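Local coordinates for putative sortase (PDB 2W1K), which probably catalyses transpeptidation reactions that link pilin subunits while the pilus fibre of Streptococcus pneumoniae is assembled, at residues Asp176-Pro179 with Thr180-Lys183; Gln201-Ala204 with Val205-Ala209; His27-Ala30 with Tyr31-Leu35; Asp83-His86 with Leu87-Leu91. One frame throughout, in Å; residues are numbered along the deposited sequence.

Contact 1. Residues Asp176-Pro179 with Thr180-Lys183; sequences DPIP and TFNK
The benzyl side chain of Phe181 folds back over the turn it belongs to, lying against the backbone of Pro177, Ile178 and Pro179. It starts out with CG beside its own backbone N (chi1 -67°), which swings the ring back over the preceding residues. CB is 4.2 Å from Pro179 O. From CG the two sides of the ring part company: CD1 runs to 3.2 Å from Pro177 O, while CD2 sits 3.5 Å from Pro179 O, and Pro179 C lies over one face, toward the rim. Further out, CE1 comes within 3.6 Å of Ile178 CA, and Ile178 CG1 packs alongside it, the two side chains pointing the same way. Arg114 also touches this ring and the Ile178 side chain.

The turn joins strand 168-176 to strand 183-196, the loop between the seventh and eighth strands of the sortase barrel, which in this family follows directly on the strand ending at the catalytic cysteine. The peptides before Pro177 and Pro179 are both cis, and Phe181 N donates to Pro177 O at 2.7 Å. At the mouth, Asn182 and Lys183 together face Asp176 in a classic beta bulge. Lys183 N reaches Asp176 O at 2.7 Å, and Asp176 N returns a bond to Lys183 O at 3.1 Å. The carboxylate of Asp176 turns elsewhere, its OD1 forming a salt bridge with Arg114.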
loop_
_atom_site.group_PDB
_atom_site.type_symbol
_atom_site.label_atom_id
_atom_site.label_comp_id
_atom_site.label_asym_id
_atom_site.label_seq_id
_atom_site.Cartn_x
_atom_site.Cartn_y
_atom_site.Cartn_z
ATOM N N ASP A 176 15.560 -5.154 -5.819
ATOM C CA ASP A 176 16.315 -6.332 -5.412
ATOM C C ASP A 176 17.332 -6.650 -6.552
ATOM O O ASP A 176 17.053 -6.445 -7.732
ATOM C CB ASP A 176 15.301 -7.458 -5.167
ATOM C CG ASP A 176 15.924 -8.760 -4.679
ATOM O OD1 ASP A 176 16.339 -8.851 -3.493
ATOM O OD2 ASP A 176 16.002 -9.723 -5.504
ATOM N N PRO A 177 18.528 -7.189 -6.205
ATOM C CA PRO A 177 19.040 -7.421 -4.866
ATOM C C PRO A 177 19.930 -6.213 -4.478
ATOM O O PRO A 177 20.154 -5.320 -5.302
ATOM C CB PRO A 177 19.819 -8.705 -5.033
ATOM C CG PRO A 177 20.423 -8.514 -6.413
ATOM C CD PRO A 177 19.352 -7.831 -7.236
ATOM N N ILE A 178 20.318 -6.122 -3.213
ATOM C CA ILE A 178 21.219 -5.073 -2.761
ATOM C C ILE A 178 22.589 -5.507 -3.267
ATOM O O ILE A 178 22.917 -6.724 -3.091
ATOM C CB ILE A 178 21.249 -5.157 -1.207
ATOM C CG1 ILE A 178 19.815 -4.933 -0.667
ATOM C CG2 ILE A 178 22.210 -4.227 -0.598
ATOM C CD1 ILE A 178 19.696 -4.968 0.831
ATOM N N PRO A 179 23.417 -4.578 -3.880
ATOM C CA PRO A 179 23.144 -3.157 -4.193
ATOM C C PRO A 179 22.765 -2.878 -5.658
ATOM O O PRO A 179 22.696 -1.710 -6.080
ATOM C CB PRO A 179 24.497 -2.501 -3.989
ATOM C CG PRO A 179 25.462 -3.550 -4.777
ATOM C CD PRO A 179 24.817 -4.950 -4.286
ATOM N N THR A 180 22.523 -3.936 -6.406
ATOM C CA THR A 180 22.402 -3.865 -7.816
ATOM C C THR A 180 21.055 -3.345 -8.195
ATOM O O THR A 180 20.985 -2.578 -9.135
ATOM C CB THR A 180 22.511 -5.262 -8.387
ATOM O OG1 THR A 180 23.717 -5.864 -7.904
ATOM C CG2 THR A 180 22.650 -5.193 -9.845
ATOM N N PHE A 181 19.995 -3.839 -7.541
ATOM C CA PHE A 181 18.677 -3.269 -7.631
ATOM C C PHE A 181 18.190 -3.291 -9.042
ATOM O O PHE A 181 17.487 -2.408 -9.458
ATOM C CB PHE A 181 18.639 -1.822 -7.087
ATOM C CG PHE A 181 18.884 -1.752 -5.607
ATOM C CD1 PHE A 181 18.395 -2.746 -4.804
ATOM C CD2 PHE A 181 19.558 -0.707 -5.039
ATOM C CE1 PHE A 181 18.547 -2.728 -3.490
ATOM C CE2 PHE A 181 19.772 -0.715 -3.692
ATOM C CZ PHE A 181 19.219 -1.737 -2.926
ATOM N N ASN A 182 18.603 -4.280 -9.780
ATOM C CA ASN A 182 18.226 -4.299 -11.114
ATOM C C ASN A 182 16.977 -5.163 -11.319
ATOM O O ASN A 182 16.482 -5.345 -12.447
ATOM C CB ASN A 182 19.409 -4.765 -11.955
ATOM C CG ASN A 182 19.790 -6.190 -11.716
ATOM O OD1 ASN A 182 19.918 -6.687 -10.564
ATOM N ND2 ASN A 182 20.066 -6.876 -12.832
ATOM N N LYS A 183 16.452 -5.672 -10.215
ATOM C CA LYS A 183 15.192 -6.449 -10.254
ATOM C C LYS A 183 14.136 -5.888 -9.299
ATOM O O LYS A 183 14.345 -4.865 -8.636
ATOM C CB LYS A 183 15.495 -7.950 -10.027
ATOM C CG LYS A 183 16.388 -8.444 -11.176
ATOM C CD LYS A 183 16.645 -9.905 -11.130
ATOM C CE LYS A 183 17.373 -10.355 -12.383
ATOM N NZ LYS A 183 17.862 -11.767 -12.168
#

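Contact 2. Residues Gln201-Ala204 with Val205-Ala209; sequences QTAA and VARVA
Thr202 O takes the backbone N-H of Ala206 at 2.9 Å, with a fairly straight bond of 154° at the hydrogen. The same carbonyl also receives a weak bond from Val205 N, so the first turn mixes three- and four-residue spacing. Next along, Arg207 N donates to Ala203 O at 2.9 Å, and Val208 N donates to Ala204 O at 3.2 Å.

These are the repeating bonds of helix 202-209, the last helix of the model, which lies beside the sortase sheet; a hydrophobic stretch follows it in sequence and is probably the membrane anchor. Thr202 OG1 is tied back to Gln196 O, and at the other end Ala209 O takes a bond from Ser68 OG.

Arg207 is the one long side chain that turns back over the preceding turn. It runs extended through CG, then bends at chi3 (-45°), which lays the flat guanidinium over Ala203 O; the oxygen sits 3.9 Å from the plane, over its centre. The two terminal nitrogens reach different alanines: Arg207 NH1 comes to 3.5 Å from Ala204 CA, and Arg207 NH2 hangs beside Ala203 CB at 4.2 Å. Further along the helix, Val208 CG2 tucks in 3.1 Å from Ala204 O. Val205 CB rests 3.3 Å from Thr202 O, while the rest of the Val205 side chain packs against Tyr195, Tyr135 and Ile142 on the neighbouring strands.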
loop_
_atom_site.group_PDB
_atom_site.type_symbol
_atom_site.label_atom_id
_atom_site.label_comp_id
_atom_site.label_asym_id
_atom_site.label_seq_id
_atom_site.Cartn_x
_atom_site.Cartn_y
_atom_site.Cartn_z
ATOM N N GLN A 201 -14.099 -5.503 19.323
ATOM C CA GLN A 201 -12.992 -6.430 19.114
ATOM C C GLN A 201 -11.848 -5.756 18.329
ATOM O O GLN A 201 -10.705 -6.239 18.327
ATOM C CB GLN A 201 -13.391 -7.704 18.398
ATOM C CG GLN A 201 -14.098 -8.666 19.377
ATOM C CD GLN A 201 -14.492 -10.025 18.788
ATOM O OE1 GLN A 201 -15.024 -10.872 19.505
ATOM N NE2 GLN A 201 -14.267 -10.232 17.504
ATOM N N THR A 202 -12.134 -4.617 17.728
ATOM C CA THR A 202 -11.149 -4.023 16.828
ATOM C C THR A 202 -9.947 -3.474 17.578
ATOM O O THR A 202 -8.844 -3.422 17.036
ATOM C CB THR A 202 -11.766 -3.062 15.809
ATOM O OG1 THR A 202 -12.713 -3.818 15.024
ATOM C CG2 THR A 202 -10.685 -2.517 14.854
ATOM N N ALA A 203 -10.176 -3.199 18.842
ATOM C CA ALA A 203 -9.195 -2.583 19.687
ATOM C C ALA A 203 -7.913 -3.444 19.826
ATOM O O ALA A 203 -6.819 -2.877 19.778
ATOM C CB ALA A 203 -9.772 -2.292 21.102
ATOM N N ALA A 204 -8.065 -4.765 20.026
ATOM C CA ALA A 204 -6.896 -5.655 19.993
ATOM C C ALA A 204 -6.146 -5.662 18.617
ATOM O O ALA A 204 -4.937 -5.855 18.605
ATOM C CB ALA A 204 -7.291 -7.056 20.375
ATOM N N VAL A 205 -6.842 -5.465 17.486
ATOM C CA VAL A 205 -6.152 -5.415 16.181
ATOM C C VAL A 205 -5.365 -4.112 16.177
ATOM O O VAL A 205 -4.190 -4.090 15.813
ATOM C CB VAL A 205 -7.189 -5.444 14.966
ATOM C CG1 VAL A 205 -6.495 -5.290 13.598
ATOM C CG2 VAL A 205 -8.064 -6.725 15.029
ATOM N N ALA A 206 -6.002 -3.012 16.663
ATOM C CA ALA A 206 -5.348 -1.686 16.581
ATOM C C ALA A 206 -4.111 -1.751 17.478
ATOM O O ALA A 206 -3.080 -1.127 17.186
ATOM C CB ALA A 206 -6.276 -0.542 17.065
ATOM N N ARG A 207 -4.243 -2.455 18.594
ATOM C CA ARG A 207 -3.180 -2.397 19.582
ATOM C C ARG A 207 -1.902 -3.096 19.042
ATOM O O ARG A 207 -0.746 -2.635 19.152
ATOM C CB ARG A 207 -3.731 -3.037 20.875
ATOM C CG ARG A 207 -2.683 -3.299 21.915
ATOM C CD ARG A 207 -3.374 -3.740 23.178
ATOM N NE ARG A 207 -4.536 -2.925 23.523
ATOM C CZ ARG A 207 -5.805 -3.363 23.603
ATOM N NH1 ARG A 207 -6.151 -4.623 23.300
ATOM N NH2 ARG A 207 -6.757 -2.514 23.983
ATOM N N VAL A 208 -2.133 -4.251 18.469
ATOM C CA VAL A 208 -1.101 -5.068 17.868
ATOM C C VAL A 208 -0.401 -4.496 16.614
ATOM O O VAL A 208 0.834 -4.705 16.401
ATOM C CB VAL A 208 -1.802 -6.356 17.453
ATOM C CG1 VAL A 208 -0.951 -7.112 16.545
ATOM C CG2 VAL A 208 -2.126 -7.192 18.743
ATOM N N ALA A 209 -1.212 -3.851 15.770
ATOM C CA ALA A 209 -0.819 -3.284 14.480
ATOM C C ALA A 209 -0.210 -1.883 14.572
ATOM O O ALA A 209 0.783 -1.586 13.881
ATOM C CB ALA A 209 -2.029 -3.223 13.550
#

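Contact 3. Residues His27-Ala30 with Tyr31-Leu35; sequences HSLA and YNQRL
Ala30 meets Arg34 one turn further along helix 18-34, an alpha helix near the N terminus that packs beside the sortase fold. Ala30 O takes Arg34 N at 3.1 Å and a weaker bond from Gln33 N. The arginine side chain then curls back on the same residue: CG lies 3.3 Å from Ala30 O, and the bend at chi3 (-65°) carries NH1 to 3.9 Å from Ala30 CB. The guanidinium thus lies with one face over Tyr31 CA, while its NH2 donates to Tyr54 O.

Tyr31 looks the other way. Its CB rests against Ser28 O and His27 O; with CG anti to the backbone N (chi1 176°) the ring heads into the protein. There it meets the Tyr54 ring, the two planes nearly parallel, and OH hydrogen-bonds Asp95 and Gly96 N. The backbone N of Tyr31 donates to His27 O at 2.9 Å.

Leu29 closes the more exposed side. Its carbonyl receives Gln33 N at 3.0 Å, and Gln33 CG presses on the same oxygen at 3.2 Å. The amide of Gln33 folds back beside the leucine, where a water gives a weak bond to Leu29 O and a firmer one to Gln33 OE1. A second water, in the plane of the Arg34 guanidinium at its edge, accepts from Arg34 NH1 at 2.9 Å.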
loop_
_atom_site.group_PDB
_atom_site.type_symbol
_atom_site.label_atom_id
_atom_site.label_comp_id
_atom_site.label_asym_id
_atom_site.label_seq_id
_atom_site.Cartn_x
_atom_site.Cartn_y
_atom_site.Cartn_z
ATOM N N HIS A 27 -14.435 8.451 -3.952
ATOM C CA HIS A 27 -13.348 8.825 -4.846
ATOM C C HIS A 27 -12.451 7.659 -5.199
ATOM O O HIS A 27 -11.913 7.625 -6.345
ATOM C CB HIS A 27 -12.531 9.984 -4.265
ATOM C CG HIS A 27 -13.363 11.229 -4.125
ATOM N ND1 HIS A 27 -12.912 12.384 -3.531
ATOM C CD2 HIS A 27 -14.652 11.486 -4.518
ATOM C CE1 HIS A 27 -13.876 13.297 -3.552
ATOM N NE2 HIS A 27 -14.938 12.778 -4.154
ATOM N N SER A 28 -12.185 6.767 -4.219
ATOM C CA SER A 28 -11.360 5.612 -4.521
ATOM C C SER A 28 -12.083 4.611 -5.453
ATOM O O SER A 28 -11.466 4.006 -6.364
ATOM C CB SER A 28 -10.967 4.841 -3.205
ATOM O OG SER A 28 -10.191 5.677 -2.319
ATOM N N LEU A 29 -13.358 4.356 -5.165
ATOM C CA LEU A 29 -14.143 3.532 -6.116
ATOM C C LEU A 29 -14.009 4.103 -7.544
ATOM O O LEU A 29 -13.769 3.329 -8.445
ATOM C CB LEU A 29 -15.661 3.541 -5.763
ATOM C CG LEU A 29 -16.498 2.574 -6.583
ATOM C CD1 LEU A 29 -15.975 1.134 -6.483
ATOM C CD2 LEU A 29 -17.984 2.703 -6.052
ATOM N N ALA A 30 -14.222 5.437 -7.712
ATOM C CA ALA A 30 -14.155 6.161 -8.986
ATOM C C ALA A 30 -12.833 5.958 -9.615
ATOM O O ALA A 30 -12.706 5.699 -10.840
ATOM C CB ALA A 30 -14.353 7.699 -8.814
ATOM N N TYR A 31 -11.791 6.103 -8.809
ATOM C CA TYR A 31 -10.499 5.880 -9.384
ATOM C C TYR A 31 -10.366 4.425 -9.895
ATOM O O TYR A 31 -9.789 4.177 -10.991
ATOM C CB TYR A 31 -9.469 6.092 -8.303
ATOM C CG TYR A 31 -8.006 5.801 -8.755
ATOM C CD1 TYR A 31 -7.463 4.517 -8.617
ATOM C CD2 TYR A 31 -7.162 6.844 -9.202
ATOM C CE1 TYR A 31 -6.152 4.268 -8.968
ATOM C CE2 TYR A 31 -5.827 6.594 -9.582
ATOM C CZ TYR A 31 -5.322 5.309 -9.454
ATOM O OH TYR A 31 -3.985 4.965 -9.785
ATOM N N ASN A 32 -10.835 3.434 -9.092
ATOM C CA ASN A 32 -10.679 2.057 -9.571
ATOM C C ASN A 32 -11.450 1.846 -10.902
ATOM O O ASN A 32 -11.000 1.092 -11.734
ATOM C CB ASN A 32 -11.056 1.008 -8.472
ATOM C CG ASN A 32 -9.980 0.899 -7.385
ATOM O OD1 ASN A 32 -8.994 1.624 -7.450
ATOM N ND2 ASN A 32 -10.135 -0.034 -6.395
ATOM N N GLN A 33 -12.596 2.536 -11.081
ATOM C CA GLN A 33 -13.492 2.356 -12.207
ATOM C C GLN A 33 -12.810 2.888 -13.428
ATOM O O GLN A 33 -12.924 2.256 -14.461
ATOM C CB GLN A 33 -14.849 3.080 -12.057
ATOM C CG GLN A 33 -15.766 2.555 -10.859
ATOM C CD GLN A 33 -16.647 1.274 -11.135
ATOM O OE1 GLN A 33 -16.329 0.134 -10.614
ATOM N NE2 GLN A 33 -17.756 1.445 -11.962
ATOM N N ARG A 34 -12.041 3.996 -13.326
ATOM C CA ARG A 34 -11.356 4.531 -14.529
ATOM C C ARG A 34 -10.203 3.721 -15.056
ATOM O O ARG A 34 -9.783 3.940 -16.223
ATOM C CB ARG A 34 -10.802 5.940 -14.324
ATOM C CG ARG A 34 -11.756 6.913 -13.778
ATOM C CD ARG A 34 -11.267 8.333 -13.727
ATOM N NE ARG A 34 -10.122 8.613 -12.835
ATOM C CZ ARG A 34 -10.252 8.965 -11.564
ATOM N NH1 ARG A 34 -11.482 9.016 -11.027
ATOM N NH2 ARG A 34 -9.193 9.278 -10.852
ATOM N N LEU A 35 -9.620 2.830 -14.241
ATOM C CA LEU A 35 -8.513 1.984 -14.728
ATOM C C LEU A 35 -8.785 1.047 -15.917
ATOM O O LEU A 35 -7.840 0.721 -16.678
ATOM C CB LEU A 35 -8.058 1.057 -13.614
ATOM C CG LEU A 35 -7.480 1.708 -12.377
ATOM C CD1 LEU A 35 -7.196 0.569 -11.370
ATOM C CD2 LEU A 35 -6.228 2.500 -12.768
HETATM O O HOH W 1 -11.285 9.675 -8.252
HETATM O O HOH W 2 -14.110 -0.034 -8.954
#

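Contact 4. Residues Asp83-His86 with Leu87-Leu91; sequences DYHH and LGMGL
Asp83 O accepts Leu87 N at 2.9 Å, a straight bond of the first turn. Asp83 is also the N-cap: its OD1 takes His86 N at 2.7 Å, with 161° at the hydrogen, which secures that turn. Gly88 N is split between weak bonds to Tyr84 O and His85 O. Met89 N donates to His86 O at 2.9 Å, and Gly90, with positive phi, leaves the helix.

That exit leads straight into strand 91-93, so helix 84-89 is the crossover of a beta-alpha-beta unit whose other strand is 74-80, within the sortase fold.

Sulfur-aromatic contact comes from Met89. Its CG sits between the backbone N and the carbonyl carbon (chi1 51°), close to His85 O and His86 O, and from there SD reaches over the face of the His85 ring, 3.9 Å from the centroid and 29° off the normal, nearest to His85 NE2 at 3.5 Å. The same sulfur lies near the plane of the His86 ring, at its edge. The His86 ring is pinned by bonds from ND1 to Gly81 O and NE2 to Asp61, and meets Tyr79.

Leu87 CG lies 3.4 Å from Asp83 O, and the Leu87 side chain touches His113.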
loop_
_atom_site.group_PDB
_atom_site.type_symbol
_atom_site.label_atom_id
_atom_site.label_comp_id
_atom_site.label_asym_id
_atom_site.label_seq_id
_atom_site.Cartn_x
_atom_site.Cartn_y
_atom_site.Cartn_z
ATOM N N ASP A 83 6.537 8.522 -6.646
ATOM C CA ASP A 83 7.656 9.291 -7.230
ATOM C C ASP A 83 8.755 9.374 -6.138
ATOM O O ASP A 83 8.598 8.890 -5.008
ATOM C CB ASP A 83 7.207 10.693 -7.641
ATOM C CG ASP A 83 6.483 11.395 -6.509
ATOM O OD1 ASP A 83 6.714 11.010 -5.334
ATOM O OD2 ASP A 83 5.589 12.239 -6.747
ATOM N N TYR A 84 9.847 10.035 -6.476
ATOM C CA TYR A 84 10.965 10.233 -5.581
ATOM C C TYR A 84 10.529 10.894 -4.313
ATOM O O TYR A 84 10.999 10.532 -3.257
ATOM C CB TYR A 84 11.983 11.173 -6.288
ATOM C CG TYR A 84 13.232 11.514 -5.483
ATOM C CD1 TYR A 84 14.469 10.799 -5.712
ATOM C CD2 TYR A 84 13.233 12.537 -4.493
ATOM C CE1 TYR A 84 15.693 11.126 -5.003
ATOM C CE2 TYR A 84 14.442 12.832 -3.756
ATOM C CZ TYR A 84 15.645 12.118 -4.037
ATOM O OH TYR A 84 16.791 12.398 -3.349
ATOM N N HIS A 85 9.701 11.937 -4.435
ATOM C CA HIS A 85 9.260 12.753 -3.316
ATOM C C HIS A 85 8.514 11.876 -2.343
ATOM O O HIS A 85 8.920 11.764 -1.169
ATOM C CB HIS A 85 8.408 13.902 -3.875
ATOM C CG HIS A 85 7.650 14.698 -2.856
ATOM N ND1 HIS A 85 6.304 15.011 -2.992
ATOM C CD2 HIS A 85 8.040 15.224 -1.660
ATOM C CE1 HIS A 85 5.906 15.701 -1.928
ATOM N NE2 HIS A 85 6.943 15.880 -1.124
ATOM N N HIS A 86 7.434 11.231 -2.792
ATOM C CA HIS A 86 6.661 10.344 -1.898
ATOM C C HIS A 86 7.453 9.144 -1.341
ATOM O O HIS A 86 7.311 8.719 -0.175
ATOM C CB HIS A 86 5.415 9.759 -2.602
ATOM C CG HIS A 86 4.360 10.771 -2.881
ATOM N ND1 HIS A 86 3.380 10.602 -3.849
ATOM C CD2 HIS A 86 4.192 12.033 -2.386
ATOM C CE1 HIS A 86 2.670 11.711 -3.933
ATOM N NE2 HIS A 86 3.117 12.573 -3.026
ATOM N N LEU A 87 8.245 8.530 -2.194
ATOM C CA LEU A 87 9.035 7.402 -1.718
ATOM C C LEU A 87 10.131 7.806 -0.747
ATOM O O LEU A 87 10.655 6.941 -0.031
ATOM C CB LEU A 87 9.656 6.635 -2.871
ATOM C CG LEU A 87 8.646 5.768 -3.682
ATOM C CD1 LEU A 87 9.378 5.153 -4.906
ATOM C CD2 LEU A 87 7.977 4.705 -2.785
ATOM N N GLY A 88 10.462 9.109 -0.722
ATOM C CA GLY A 88 11.408 9.620 0.263
ATOM C C GLY A 88 10.693 9.818 1.588
ATOM O O GLY A 88 11.338 9.935 2.643
ATOM N N MET A 89 9.352 9.879 1.561
ATOM C CA MET A 89 8.611 10.135 2.819
ATOM C C MET A 89 7.820 8.983 3.438
ATOM O O MET A 89 7.297 9.131 4.574
ATOM C CB MET A 89 7.735 11.431 2.720
ATOM C CG MET A 89 6.862 11.492 1.549
ATOM S SD MET A 89 6.471 13.266 1.124
ATOM C CE MET A 89 6.012 13.829 2.745
ATOM N N GLY A 90 7.763 7.834 2.774
ATOM C CA GLY A 90 6.910 6.750 3.236
ATOM C C GLY A 90 6.728 5.765 2.101
ATOM O O GLY A 90 7.660 5.584 1.246
ATOM N N LEU A 91 5.572 5.055 2.105
ATOM C CA LEU A 91 5.302 4.022 1.070
ATOM C C LEU A 91 4.400 4.697 0.071
ATOM O O LEU A 91 3.823 5.729 0.388
ATOM C CB LEU A 91 4.588 2.814 1.683
ATOM C CG LEU A 91 5.335 2.264 2.889
ATOM C CD1 LEU A 91 4.551 1.152 3.533
ATOM C CD2 LEU A 91 6.851 1.803 2.442
#

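Going from the N terminus, contact 3 comes first, near the end of helix 18-34. Contact 4 follows on the crossover between strands 74-80 and 91-93, then contact 1 at the turn between strands 168-176 and 183-196, and finally contact 2 on helix 202-209. The four run in series, none enclosing or crossing another. Contact 1 alone closes a loop between strands; the other three are turns of helix. No two touch: contacts 1 and 4 have the closest centres, about 18 Å apart, whereas the centres of contacts 1 and 2 stand about 35 Å apart, on a strand-end loop and a terminal helix respectively.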